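Local coordinates for protein peroxinectin A (Dictyostelium discoideum, PDB 6ERC) that uses a haem and hydrogen peroxide to oxidise phenolic donors and small anions such as iodide and thiocyanate, at residues Y314-E317 / N318-L322. Sequence-based numbering, arbitrary orientation.
Sequences YYSE and NGTRL. With NAG (2-acetamido-2-deoxy-beta-D-glucopyranose), chain E.
A two-stranded antiparallel beta hairpin, strands 311-315 and 321-326, folds back on itself here at the protein surface, bringing Tyr315 beside Arg321 and Tyr314 beside Leu322. The reversal is a type I turn from Ser316 to Gly319, closed by Gly319 N donating to Ser316 O at 3.0 Å. Behind the turn, Ser316 N donates to Thr320 O at 3.1 Å, and Leu322 N is hydrogen-bonded to Tyr314 O. This is the type I turn with a G1 beta bulge, in which Gly319 takes the bulge position with positive phi (81°), a conformation that favours glycine. Tyr315 and Arg321 form a non-hydrogen-bonded pair. CG of Tyr315 stands anti to its carbonyl carbon (chi1 -78°), which lays the ring against the arginine chain: Tyr315 CE1 meets Arg321 CB at 3.5 Å, and Tyr315 OH lies near CG and CD of Arg321. Gly319 O lies 3.7 Å from Tyr315 CD1, at the ring edge and near its plane. The extended arginine carries its guanidinium past the ring, the two planes only 2° apart, to a salt bridge with Glu313. An alanine in place of Tyr315 would probably leave the aliphatic part of Arg321 without its aromatic neighbour and its chain freer to swing. On the other face of the hairpin, Tyr314 CB packs on Leu322 CB at 3.9 Å; the Tyr314 ring leads away to Pro343 and Leu344 of helix 342-350, its hydroxyl bonded to Ala336 O. Asn318, at the third position of the turn, carries an N-linked N-acetylglucosamine on ND2, with Thr320 completing the Asn-Gly-Thr sequon. The linkage is distorted in the model, so the sugar's exact place beside Glu317 and Thr320 is doubtful.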
loop_
_atom_site.group_PDB
_atom_site.type_symbol
_atom_site.label_atom_id
_atom_site.label_comp_id
_atom_site.label_asym_id
_atom_site.label_seq_id
_atom_site.Cartn_x
_atom_site.Cartn_y
_atom_site.Cartn_z
ATOM N N TYR A 314 -15.483 -16.019 -2.909
ATOM C CA TYR A 314 -16.056 -16.444 -1.637
ATOM C C TYR A 314 -16.205 -17.957 -1.646
ATOM O O TYR A 314 -16.726 -18.525 -2.610
ATOM C CB TYR A 314 -17.428 -15.809 -1.387
ATOM C CG TYR A 314 -17.391 -14.367 -0.952
ATOM C CD1 TYR A 314 -17.104 -13.355 -1.858
ATOM C CD2 TYR A 314 -17.668 -14.014 0.361
ATOM C CE1 TYR A 314 -17.078 -12.029 -1.465
ATOM C CE2 TYR A 314 -17.646 -12.693 0.766
ATOM C CZ TYR A 314 -17.352 -11.704 -0.150
ATOM O OH TYR A 314 -17.326 -10.384 0.245
ATOM N N TYR A 315 -15.765 -18.601 -0.568
ATOM C CA TYR A 315 -15.908 -20.040 -0.412
ATOM C C TYR A 315 -16.514 -20.347 0.950
ATOM O O TYR A 315 -16.276 -19.634 1.927
ATOM C CB TYR A 315 -14.560 -20.757 -0.566
ATOM C CG TYR A 315 -14.114 -20.906 -2.002
ATOM C CD1 TYR A 315 -14.447 -22.037 -2.736
ATOM C CD2 TYR A 315 -13.365 -19.917 -2.624
ATOM C CE1 TYR A 315 -14.046 -22.181 -4.046
ATOM C CE2 TYR A 315 -12.959 -20.051 -3.939
ATOM C CZ TYR A 315 -13.303 -21.186 -4.645
ATOM O OH TYR A 315 -12.907 -21.333 -5.955
ATOM N N SER A 316 -17.308 -21.411 1.005
ATOM C CA SER A 316 -17.949 -21.808 2.248
ATOM C C SER A 316 -17.118 -22.875 2.963
ATOM O O SER A 316 -16.071 -23.316 2.481
ATOM C CB SER A 316 -19.368 -22.301 1.978
ATOM O OG SER A 316 -19.359 -23.506 1.241
ATOM N N GLU A 317 -17.594 -23.296 4.137
ATOM C CA GLU A 317 -16.836 -24.237 4.954
ATOM C C GLU A 317 -16.551 -25.533 4.200
ATOM O O GLU A 317 -15.439 -26.068 4.276
ATOM C CB GLU A 317 -17.590 -24.528 6.251
ATOM C CG GLU A 317 -16.754 -25.222 7.316
ATOM C CD GLU A 317 -17.565 -25.599 8.538
ATOM O OE1 GLU A 317 -18.749 -25.209 8.611
ATOM O OE2 GLU A 317 -17.016 -26.290 9.421
ATOM N N ASN A 318 -17.535 -26.052 3.463
ATOM C CA ASN A 318 -17.374 -27.321 2.766
ATOM C C ASN A 318 -16.728 -27.165 1.390
ATOM O O ASN A 318 -16.849 -28.067 0.553
ATOM C CB ASN A 318 -18.723 -28.044 2.645
ATOM C CG ASN A 318 -19.775 -27.232 1.909
ATOM O OD1 ASN A 318 -19.462 -26.388 1.070
ATOM N ND2 ASN A 318 -21.043 -27.485 2.232
ATOM N N GLY A 319 -16.042 -26.050 1.144
ATOM C CA GLY A 319 -15.247 -25.890 -0.056
ATOM C C GLY A 319 -16.010 -25.496 -1.300
ATOM O O GLY A 319 -15.439 -25.545 -2.395
ATOM N N THR A 320 -17.274 -25.102 -1.173
ATOM C CA THR A 320 -18.072 -24.717 -2.329
ATOM C C THR A 320 -17.795 -23.271 -2.723
ATOM O O THR A 320 -17.609 -22.400 -1.868
ATOM C CB THR A 320 -19.562 -24.896 -2.039
ATOM O OG1 THR A 320 -19.864 -24.364 -0.742
ATOM C CG2 THR A 320 -19.947 -26.364 -2.078
ATOM N N ARG A 321 -17.775 -23.023 -4.031
ATOM C CA ARG A 321 -17.539 -21.688 -4.569
ATOM C C ARG A 321 -18.849 -20.907 -4.589
ATOM O O ARG A 321 -19.838 -21.357 -5.177
ATOM C CB ARG A 321 -16.952 -21.789 -5.976
ATOM C CG ARG A 321 -16.456 -20.475 -6.565
ATOM C CD ARG A 321 -16.079 -20.652 -8.028
ATOM N NE ARG A 321 -15.323 -19.519 -8.549
ATOM C CZ ARG A 321 -14.881 -19.427 -9.800
ATOM N NH1 ARG A 321 -15.123 -20.404 -10.669
ATOM N NH2 ARG A 321 -14.198 -18.356 -10.183
ATOM N N LEU A 322 -18.856 -19.743 -3.950
ATOM C CA LEU A 322 -20.023 -18.873 -3.922
ATOM C C LEU A 322 -19.890 -17.785 -4.984
ATOM O O LEU A 322 -18.846 -17.622 -5.618
ATOM C CB LEU A 322 -20.198 -18.252 -2.532
ATOM C CG LEU A 322 -20.841 -19.138 -1.456
ATOM C CD1 LEU A 322 -20.080 -20.439 -1.263
ATOM C CD2 LEU A 322 -20.936 -18.383 -0.137
HETATM C C1 NAG E . -22.095 -27.128 2.196
HETATM C C2 NAG E . -22.541 -25.651 2.129
HETATM C C3 NAG E . -23.724 -25.481 1.169
HETATM C C4 NAG E . -23.447 -26.135 -0.176
HETATM C C5 NAG E . -23.058 -27.588 0.038
HETATM C C6 NAG E . -22.747 -28.318 -1.248
HETATM C C7 NAG E . -22.047 -24.823 4.415
HETATM C C8 NAG E . -20.591 -24.983 4.103
HETATM N N2 NAG E . -22.909 -25.158 3.448
HETATM O O3 NAG E . -23.981 -24.094 0.985
HETATM O O4 NAG E . -24.615 -26.082 -0.986
HETATM O O5 NAG E . -21.883 -27.640 0.857
HETATM O O6 NAG E . -22.992 -27.503 -2.387
HETATM O O7 NAG E . -22.430 -24.412 5.507
#